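Local coordinates for MOBA relate protein (Mycobacterium sp., PDB 2WAW) that is of unknown function but belongs to the MobA-like NTP transferase family, and so may transfer nucleotides to a small-molecule acceptor, at residues Thr184-Asp187 with Tyr188-Leu192; Thr37-Met40 with Ala41-Pro45; Leu101-Gly104 with Asp105-Gly108. All coordinates share one frame; numbering follows the deposited sequence.

The three contacts lie at different depths of the chain. Contact 3, the turn leaving strand 98-103, is centred about 4 Å from the centre of the chain and carries Asp105 where relatives in the GT-A clan commonly bind a metal, a role only inferred here. Both other contacts touch this turn. Contact 2, on helix 33-42, is centred about 10 Å from contact 3 and meets it where Thr37 OG1 lies 2.8 Å from Gly104 O, a probable hydrogen bond. Contact 1, on helix 185-197, is centred about 14 Å from contact 3, with Leu191 CD2 4.0 Å from Pro107 CG; a bound triethylene glycol, probably from the crystallisation liquor, lies about 5 Å from the Leu191 side chain. Contacts 1 and 2 do not touch.

Contact 1 (Thr184-Asp187 with Tyr188-Leu192); sequences TWDD and YERLL
Trp185 and Tyr188, three residues apart in the first turn of helix 185-197, form a T-shaped (edge-to-face) pair. Tyr188 CB starts 3.3 Å from Trp185 O; CG stands anti to the backbone nitrogen (chi1 168°), as it does in Trp185, and the two side chains consequently run side by side in the same direction. Farther out, Tyr188 CD2 lies 3.7 Å from Trp185 CZ2, above the indole face and toward its rim, while CE2 also touches CZ2. The ring planes are 72° apart, with Trp185 CE2 in the plane of the tyrosine at its edge. At the tip, Tyr188 OH is hydrogen-bonded to Pro27 O, which fixes the far end of the ring.

The indole is also held from the side. In the conformer of Glu189 described here, one of two, Trp185 NE1 gives a 3.0 Å hydrogen bond to Glu189 OE2, reaching that oxygen on its anti side but out of the carboxylate plane.

At the helix start, Thr184 and Asp187 make a capping box. Asp187 N donates to Thr184 OG1 over 3.1 Å, and Thr184 N donates to Asp187 OD2 over 3.3 Å, meeting that oxygen from above the carboxylate plane. OD2 takes a second bond from Asp183 N, so two backbone amides ahead of the helix share one oxygen. Arg190 lies beside Asp186 and Asp187 in a salt-bridge network, but the modelled distances are implausibly short and its side chain has two conformers, leaving the detail doubtful.

Beyond the segments, Trp185 and Tyr188 pack on Leu26, and Trp185 also on Leu19: this helix, the last in the chain, is thereby seated on the loop between strands 6-12 and 27-28, and through Leu191 on Val182 in the segment leading in from strand 169-173.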
ATOM      1  N   THR A 184      13.131  -0.313   9.697  1.00 18.65           N
ATOM      2  CA  THR A 184      14.033  -0.182  10.833  1.00 20.12           C
ATOM      3  C   THR A 184      14.026   1.274  11.289  1.00 18.93           C
ATOM      4  O   THR A 184      13.542   2.151  10.564  1.00 16.61           O
ATOM      5  CB  THR A 184      15.486  -0.513  10.434  1.00 20.06           C
ATOM      6  OG1 THR A 184      15.897   0.380   9.388  1.00 21.34           O
ATOM      7  CG2 THR A 184      15.626  -1.966   9.950  1.00 21.07           C
ATOM      8  N   TRP A 185      14.568   1.540  12.477  1.00 18.09           N
ATOM      9  CA  TRP A 185      14.640   2.922  12.954  1.00 18.33           C
ATOM     10  C   TRP A 185      15.458   3.780  11.995  1.00 17.17           C
ATOM     11  O   TRP A 185      15.097   4.929  11.696  1.00 16.28           O
ATOM     12  CB  TRP A 185      15.208   3.022  14.379  1.00 18.27           C
ATOM     13  CG  TRP A 185      14.965   4.396  14.909  1.00 14.14           C
ATOM     14  CD1 TRP A 185      15.826   5.451  14.858  1.00 15.48           C
ATOM     15  CD2 TRP A 185      13.748   4.895  15.481  1.00 13.07           C
ATOM     16  NE1 TRP A 185      15.231   6.575  15.396  1.00 17.14           N
ATOM     17  CE2 TRP A 185      13.954   6.262  15.777  1.00 17.00           C
ATOM     18  CE3 TRP A 185      12.501   4.311  15.789  1.00 13.06           C
ATOM     19  CZ2 TRP A 185      12.964   7.066  16.371  1.00 16.87           C
ATOM     20  CZ3 TRP A 185      11.516   5.111  16.377  1.00 17.72           C
ATOM     21  CH2 TRP A 185      11.757   6.474  16.655  1.00 14.35           C
ATOM     22  N   ASP A 186      16.531   3.209  11.455  1.00 16.52           N
ATOM     23  CA  ASP A 186      17.332   3.933  10.475  1.00 17.92           C
ATOM     24  C   ASP A 186      16.499   4.327   9.246  1.00 16.87           C
ATOM     25  O   ASP A 186      16.625   5.443   8.761  1.00 16.85           O
ATOM     26  CB  ASP A 186      18.552   3.130  10.026  1.00 19.58           C
ATOM     27  CG  ASP A 186      19.519   3.965   9.215  1.00 28.55           C
ATOM     28  OD1 ASP A 186      20.208   4.826   9.803  1.00 34.34           O
ATOM     29  OD2 ASP A 186      19.597   3.765   7.988  1.00 36.56           O
ATOM     30  N   ASP A 187      15.649   3.424   8.762  1.00 16.18           N
ATOM     31  CA  ASP A 187      14.779   3.733   7.624  1.00 16.01           C
ATOM     32  C   ASP A 187      13.892   4.957   7.943  1.00 17.11           C
ATOM     33  O   ASP A 187      13.670   5.831   7.105  1.00 17.60           O
ATOM     34  CB  ASP A 187      13.848   2.564   7.337  1.00 14.72           C
ATOM     35  CG  ASP A 187      14.520   1.406   6.608  1.00 21.78           C
ATOM     36  OD1 ASP A 187      15.609   1.563   6.043  1.00 21.40           O
ATOM     37  OD2 ASP A 187      13.910   0.323   6.566  1.00 23.55           O
ATOM     38  N   TYR A 188      13.359   4.973   9.157  1.00 14.64           N
ATOM     39  CA  TYR A 188      12.479   6.055   9.611  1.00 14.40           C
ATOM     40  C   TYR A 188      13.215   7.386   9.593  1.00 16.52           C
ATOM     41  O   TYR A 188      12.697   8.366   9.073  1.00 16.89           O
ATOM     42  CB  TYR A 188      11.958   5.768  11.017  1.00 14.19           C
ATOM     43  CG  TYR A 188      11.283   6.964  11.647  1.00 16.01           C
ATOM     44  CD1 TYR A 188      10.238   7.649  10.986  1.00 15.02           C
ATOM     45  CD2 TYR A 188      11.681   7.410  12.894  1.00 12.18           C
ATOM     46  CE1 TYR A 188       9.635   8.763  11.576  1.00 14.31           C
ATOM     47  CE2 TYR A 188      11.081   8.496  13.491  1.00 15.97           C
ATOM     48  CZ  TYR A 188      10.059   9.167  12.830  1.00 15.88           C
ATOM     49  OH  TYR A 188       9.453  10.239  13.434  1.00 16.59           O
ATOM     50  N   GLU A 189      14.421   7.422  10.160  1.00 15.78           N
ATOM     51  CA  GLU A 189      15.170   8.672  10.201  0.50 16.42           C
ATOM     52  C   GLU A 189      15.512   9.156   8.806  1.00 16.77           C
ATOM     53  O   GLU A 189      15.501  10.364   8.564  1.00 17.07           O
ATOM     54  CB  GLU A 189      16.416   8.556  11.068  0.50 16.01           C
ATOM     55  CG  GLU A 189      16.094   8.252  12.527  0.50 16.52           C
ATOM     56  CD  GLU A 189      17.013   8.976  13.486  0.50  9.09           C
ATOM     57  OE1 GLU A 189      18.065   9.491  13.042  0.50 11.13           O
ATOM     58  OE2 GLU A 189      16.658   9.063  14.673  0.50  9.87           O
ATOM     59  N   ARG A 190      15.782   8.219   7.883  1.00 16.28           N
ATOM     60  CA  ARG A 190      16.078   8.573   6.484  0.50 15.61           C
ATOM     61  C   ARG A 190      14.847   9.187   5.813  1.00 16.67           C
ATOM     62  O   ARG A 190      14.949  10.174   5.064  1.00 17.71           O
ATOM     63  CB  ARG A 190      16.518   7.348   5.674  0.50 16.83           C
ATOM     64  CG  ARG A 190      17.883   6.771   6.020  0.50 12.52           C
ATOM     65  CD  ARG A 190      18.232   5.653   5.024  0.50 17.51           C
ATOM     66  NE  ARG A 190      18.701   4.446   5.701  0.50 27.09           N
ATOM     67  CZ  ARG A 190      18.092   3.262   5.656  0.50 25.60           C
ATOM     68  NH1 ARG A 190      16.989   3.100   4.945  0.50 25.62           N
ATOM     69  NH2 ARG A 190      18.591   2.224   6.319  0.50 22.80           N
ATOM     70  N   LEU A 191      13.687   8.603   6.068  1.00 16.32           N
ATOM     71  CA  LEU A 191      12.463   9.135   5.517  1.00 15.46           C
ATOM     72  C   LEU A 191      12.133  10.488   6.114  1.00 15.90           C
ATOM     73  O   LEU A 191      11.753  11.366   5.442  1.00 17.88           O
ATOM     74  CB  LEU A 191      11.290   8.159   5.678  1.00 15.64           C
ATOM     75  CG  LEU A 191       9.927   8.627   5.226  1.00 17.45           C
ATOM     76  CD1 LEU A 191       9.944   8.811   3.751  1.00 20.59           C
ATOM     77  CD2 LEU A 191       8.884   7.604   5.667  1.00 20.30           C
ATOM     78  N   LEU A 192      12.303  10.618   7.404  1.00 16.19           N
ATOM     79  CA  LEU A 192      12.014  11.875   8.043  1.00 17.25           C
ATOM     80  C   LEU A 192      12.937  12.993   7.512  1.00 19.24           C
ATOM     81  O   LEU A 192      12.504  14.065   7.290  1.00 19.65           O
ATOM     82  CB  LEU A 192      12.110  11.765   9.565  1.00 20.00           C
ATOM     83  CG  LEU A 192      11.947  13.056  10.363  1.00 20.00           C
ATOM     84  CD1 LEU A 192      10.562  13.610  10.214  1.00 20.00           C
ATOM     85  CD2 LEU A 192      12.275  12.815  11.785  1.00 20.00           C
TER
HETATM   86  O   HOH W   1      18.234  -0.376   8.135  1.00 33.10           O

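Contact 2 (Thr37-Met40 with Ala41-Pro45); sequences TLAM and ARRCP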
ATOM      1  N   THR A  37       0.647   8.784   4.392  1.00 15.41           N
ATOM      2  CA  THR A  37       0.295   7.864   3.307  1.00 15.72           C
ATOM      3  C   THR A  37      -1.197   7.957   2.956  1.00 15.40           C
ATOM      4  O   THR A  37      -1.563   7.997   1.784  1.00 15.85           O
ATOM      5  CB  THR A  37       0.668   6.433   3.656  1.00 17.44           C
ATOM      6  OG1 THR A  37       2.077   6.398   3.918  1.00 15.53           O
ATOM      7  CG2 THR A  37       0.322   5.483   2.508  1.00 15.40           C
ATOM      8  N   LEU A  38      -2.052   8.034   3.976  1.00 14.86           N
ATOM      9  CA  LEU A  38      -3.498   8.089   3.710  1.00 15.33           C
ATOM     10  C   LEU A  38      -3.938   9.422   3.117  1.00 17.43           C
ATOM     11  O   LEU A  38      -4.856   9.462   2.279  1.00 15.23           O
ATOM     12  CB  LEU A  38      -4.291   7.746   4.972  1.00 14.81           C
ATOM     13  CG  LEU A  38      -4.115   6.317   5.510  1.00 16.14           C
ATOM     14  CD1 LEU A  38      -4.983   6.163   6.749  1.00 17.34           C
ATOM     15  CD2 LEU A  38      -4.473   5.248   4.479  1.00 18.27           C
ATOM     16  N   ALA A  39      -3.267  10.506   3.515  1.00 17.07           N
ATOM     17  CA  ALA A  39      -3.493  11.829   2.895  1.00 18.81           C
ATOM     18  C   ALA A  39      -3.305  11.741   1.383  1.00 17.66           C
ATOM     19  O   ALA A  39      -4.132  12.255   0.615  1.00 20.92           O
ATOM     20  CB  ALA A  39      -2.547  12.862   3.485  1.00 19.87           C
ATOM     21  N   MET A  40      -2.241  11.063   0.952  1.00 15.74           N
ATOM     22  CA  MET A  40      -1.975  10.873  -0.479  1.00 15.83           C
ATOM     23  C   MET A  40      -2.989   9.907  -1.118  1.00 16.43           C
ATOM     24  O   MET A  40      -3.518  10.171  -2.212  1.00 17.22           O
ATOM     25  CB  MET A  40      -0.510  10.433  -0.670  1.00 16.13           C
ATOM     26  CG  MET A  40      -0.096  10.107  -2.100  1.00 18.16           C
ATOM     27  SD  MET A  40      -0.633   8.465  -2.642  1.00 20.87           S
ATOM     28  CE  MET A  40       0.189   7.431  -1.437  1.00 25.15           C
ATOM     29  N   ALA A  41      -3.269   8.800  -0.424  1.00 14.03           N
ATOM     30  CA  ALA A  41      -4.178   7.772  -0.957  1.00 14.17           C
ATOM     31  C   ALA A  41      -5.575   8.352  -1.214  1.00 13.68           C
ATOM     32  O   ALA A  41      -6.258   7.965  -2.174  1.00 14.99           O
ATOM     33  CB  ALA A  41      -4.241   6.561  -0.027  1.00 13.24           C
ATOM     34  N   ARG A  42      -6.006   9.274  -0.351  1.00 14.08           N
ATOM     35  CA  ARG A  42      -7.332   9.887  -0.518  1.00 16.43           C
ATOM     36  C   ARG A  42      -7.426  10.731  -1.791  1.00 16.86           C
ATOM     37  O   ARG A  42      -8.517  10.907  -2.356  1.00 18.34           O
ATOM     38  CB  ARG A  42      -7.681  10.732   0.711  1.00 14.66           C
ATOM     39  CG  ARG A  42      -7.998   9.903   1.955  1.00 13.64           C
ATOM     40  CD  ARG A  42      -8.235  10.877   3.104  1.00 16.83           C
ATOM     41  NE  ARG A  42      -8.458  10.252   4.403  1.00 17.93           N
ATOM     42  CZ  ARG A  42      -9.662   9.965   4.896  1.00 17.26           C
ATOM     43  NH1 ARG A  42     -10.769  10.213   4.204  1.00 17.66           N
ATOM     44  NH2 ARG A  42      -9.758   9.424   6.097  1.00 18.05           N
ATOM     45  N   ARG A  43      -6.282  11.253  -2.242  1.00 15.87           N
ATOM     46  CA  ARG A  43      -6.229  12.061  -3.455  1.00 18.84           C
ATOM     47  C   ARG A  43      -6.104  11.262  -4.760  1.00 18.43           C
ATOM     48  O   ARG A  43      -6.110  11.866  -5.856  1.00 21.17           O
ATOM     49  CB  ARG A  43      -5.094  13.070  -3.358  1.00 19.33           C
ATOM     50  CG  ARG A  43      -5.225  14.030  -2.192  1.00 25.92           C
ATOM     51  CD  ARG A  43      -4.133  15.103  -2.206  1.00 30.54           C
ATOM     52  NE  ARG A  43      -2.775  14.570  -2.351  1.00 36.87           N
ATOM     53  CZ  ARG A  43      -1.882  14.474  -1.366  1.00 42.18           C
ATOM     54  NH1 ARG A  43      -2.181  14.867  -0.134  1.00 44.47           N
ATOM     55  NH2 ARG A  43      -0.676  13.981  -1.618  1.00 41.64           N
ATOM     56  N   CYS A  44      -5.966   9.938  -4.644  1.00 17.75           N
ATOM     57  CA  CYS A  44      -5.886   9.043  -5.806  1.00 17.19           C
ATOM     58  C   CYS A  44      -7.284   8.797  -6.367  1.00 18.33           C
ATOM     59  O   CYS A  44      -8.263   8.984  -5.648  1.00 19.21           O
ATOM     60  CB  CYS A  44      -5.277   7.701  -5.418  1.00 17.83           C
ATOM     61  SG  CYS A  44      -3.546   7.853  -4.906  1.00 18.06           S
ATOM     62  N   PRO A  45      -7.361   8.338  -7.630  1.00 17.51           N
ATOM     63  CA  PRO A  45      -8.654   8.071  -8.259  1.00 19.84           C
ATOM     64  C   PRO A  45      -9.210   6.699  -7.854  1.00 20.62           C
ATOM     65  O   PRO A  45      -9.328   5.783  -8.688  1.00 24.54           O
ATOM     66  CB  PRO A  45      -8.354   8.149  -9.760  1.00 19.97           C
ATOM     67  CG  PRO A  45      -6.859   7.969  -9.907  1.00 20.88           C
ATOM     68  CD  PRO A  45      -6.223   8.070  -8.539  1.00 19.21           C
TER
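Met40 and Cys44 bring their sulfurs together near the C-terminal end of helix 33-42, with Met40 SD 3.7 Å from Cys44 SG. The methionine does not extend straight: a chi1 of 176° swings CG to the far side from the amide nitrogen, next to the carbonyl carbon, and the chain then folds at both chi2 and chi3. This curl sets Met40 SD alongside the next backbone, 3.5 Å from Ala41 N, and the same sulfur touches the cysteine.

Arg43 approaches Met40 from another direction, the two side chains crossing at about a right angle. A bend at chi3 (-50°) folds the arginine back along the helix instead of letting it run outward, and one face of the guanidinium comes to lie over Met40 CA. Arg43 NH2 is 3.7 Å from Met40 CB, and Ala39 O lies over a guanidinium face without a hydrogen bond. Arg42, by contrast, stays extended from CG to NE. Arg42 CG passes 3.2 Å from Leu38 O, and the end of the chain reaches away to the carbonyls of Asp67 and Glu65, to which NH2 is hydrogen-bonded.

Arg42 N bonds to Leu38 O, four residues back, whereas Arg43 N bonds to Met40 O, three back, at 3.0 Å, a tightening of the turn near the helix end.

The chemistry is thus divided. The sulfurs of Met40 and Cys44 form a buried, apolar side facing Met102 and helix 111-121. Of the exposed arginines, Arg42 is satisfied by backbone carbonyls, while the guanidinium of Arg43, over Ala39 O, probably interacts favourably with the partial negative charge near the helix C-terminus.

Contact 3 (Leu101-Gly104 with Asp105-Gly108); sequences LMLG and DQPG
Leu103 and Gln106 are the ends of a type I beta turn that closes strand 98-103, with Gln106 N donating to Leu103 O over 3.3 Å. The Gln106 side chain turns back over the same residue: CG sits beside its own backbone nitrogen (chi1 -62°), the chain stays extended beyond it, and Gln106 CG, slanting across the leucine, comes within 3.8 Å of Leu103 CB. Gln106 OE1 is modelled 2.7 Å from Leu103 N, as a hydrogen-bond acceptor, but it also crowds the leucine side chain, so its exact place is doubtful.

Asp105, at the third position of the turn, has CG between its backbone nitrogen and carbonyl carbon (chi1 54°), which brings Asp105 OD1 to 3.5 Å from Leu103 CB. OD2 accepts a hydrogen bond from Val182 N, tying the turn to the approach to helix 185-197; an ion pair with Lys23 is long and weak.

The sequence Gly-Asp-Gln-Pro at the end of a central strand matches the place where GT-A nucleotidyltransferases commonly carry a metal-binding aspartate. A comparable role here is plausible but remains inferred; what the chemistry shows is that the carboxylate of the buried Asp105 is met, at OD2, by a backbone N-H.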
ATOM      1  N   LEU A 101      -2.422  -1.693  -4.685  1.00 13.19           N
ATOM      2  CA  LEU A 101      -1.791  -2.044  -3.401  1.00 12.35           C
ATOM      3  C   LEU A 101      -0.666  -1.115  -3.056  1.00 16.23           C
ATOM      4  O   LEU A 101       0.215  -0.877  -3.873  1.00 14.21           O
ATOM      5  CB  LEU A 101      -1.212  -3.464  -3.483  1.00 15.27           C
ATOM      6  CG  LEU A 101      -2.147  -4.659  -3.597  1.00 23.47           C
ATOM      7  CD1 LEU A 101      -1.306  -5.908  -3.829  1.00 24.65           C
ATOM      8  CD2 LEU A 101      -2.994  -4.798  -2.336  1.00 26.82           C
ATOM      9  N   MET A 102      -0.693  -0.606  -1.832  1.00 15.25           N
ATOM     10  CA  MET A 102       0.443   0.157  -1.361  0.50 16.34           C
ATOM     11  C   MET A 102       0.634  -0.094   0.118  1.00 14.95           C
ATOM     12  O   MET A 102      -0.228  -0.666   0.790  1.00 16.93           O
ATOM     13  CB  MET A 102       0.259   1.632  -1.639  0.50 16.51           C
ATOM     14  CG  MET A 102      -0.589   2.318  -0.625  0.50 15.35           C
ATOM     15  SD  MET A 102      -0.879   3.996  -1.158  0.50 20.39           S
ATOM     16  CE  MET A 102      -2.454   3.822  -2.013  0.50 15.06           C
ATOM     17  N   LEU A 103       1.832   0.224   0.602  1.00 15.05           N
ATOM     18  CA  LEU A 103       2.151   0.033   2.023  1.00 16.01           C
ATOM     19  C   LEU A 103       1.827   1.287   2.820  1.00 17.06           C
ATOM     20  O   LEU A 103       2.005   2.397   2.317  1.00 16.47           O
ATOM     21  CB  LEU A 103       3.637  -0.316   2.217  1.00 18.47           C
ATOM     22  CG  LEU A 103       4.132  -1.603   1.518  1.00 19.53           C
ATOM     23  CD1 LEU A 103       5.571  -1.906   1.917  1.00 23.51           C
ATOM     24  CD2 LEU A 103       3.248  -2.801   1.831  1.00 19.59           C
ATOM     25  N   GLY A 104       1.409   1.123   4.075  1.00 14.24           N
ATOM     26  CA  GLY A 104       1.082   2.254   4.946  1.00 13.33           C
ATOM     27  C   GLY A 104       2.282   3.147   5.261  1.00 14.12           C
ATOM     28  O   GLY A 104       2.117   4.289   5.733  1.00 15.55           O
ATOM     29  N   ASP A 105       3.479   2.612   5.000  1.00 16.36           N
ATOM     30  CA  ASP A 105       4.745   3.283   5.318  1.00 15.43           C
ATOM     31  C   ASP A 105       5.496   3.803   4.084  1.00 14.70           C
ATOM     32  O   ASP A 105       6.702   4.071   4.140  1.00 16.52           O
ATOM     33  CB  ASP A 105       5.662   2.409   6.207  1.00 14.41           C
ATOM     34  CG  ASP A 105       5.911   1.023   5.627  1.00 17.98           C
ATOM     35  OD1 ASP A 105       4.914   0.283   5.457  1.00 18.68           O
ATOM     36  OD2 ASP A 105       7.090   0.661   5.392  1.00 19.29           O
ATOM     37  N   GLN A 106       4.782   4.002   2.997  1.00 13.98           N
ATOM     38  CA  GLN A 106       5.316   4.572   1.774  1.00 17.32           C
ATOM     39  C   GLN A 106       4.594   5.861   1.324  1.00 16.06           C
ATOM     40  O   GLN A 106       3.910   5.867   0.331  1.00 17.15           O
ATOM     41  CB  GLN A 106       5.182   3.573   0.634  1.00 17.58           C
ATOM     42  CG  GLN A 106       5.894   2.305   0.744  1.00 21.51           C
ATOM     43  CD  GLN A 106       5.437   1.258  -0.286  1.00 23.96           C
ATOM     44  OE1 GLN A 106       4.352   0.718  -0.222  1.00 32.50           O
ATOM     45  NE2 GLN A 106       6.298   0.954  -1.185  1.00 20.61           N
ATOM     46  N   PRO A 107       4.759   6.929   2.089  1.00 14.59           N
ATOM     47  CA  PRO A 107       4.038   8.175   1.796  1.00 15.51           C
ATOM     48  C   PRO A 107       4.540   8.925   0.573  1.00 18.28           C
ATOM     49  O   PRO A 107       3.878   9.867   0.114  1.00 21.22           O
ATOM     50  CB  PRO A 107       4.263   9.019   3.057  1.00 15.71           C
ATOM     51  CG  PRO A 107       5.570   8.522   3.623  1.00 14.91           C
ATOM     52  CD  PRO A 107       5.564   7.025   3.317  1.00 15.80           C
ATOM     53  N   GLY A 108       5.709   8.530   0.071  1.00 15.35           N
ATOM     54  CA  GLY A 108       6.334   9.185  -1.081  1.00 17.83           C
ATOM     55  C   GLY A 108       5.752   8.807  -2.431  1.00 17.05           C
ATOM     56  O   GLY A 108       6.100   9.389  -3.441  1.00 18.09           O
TER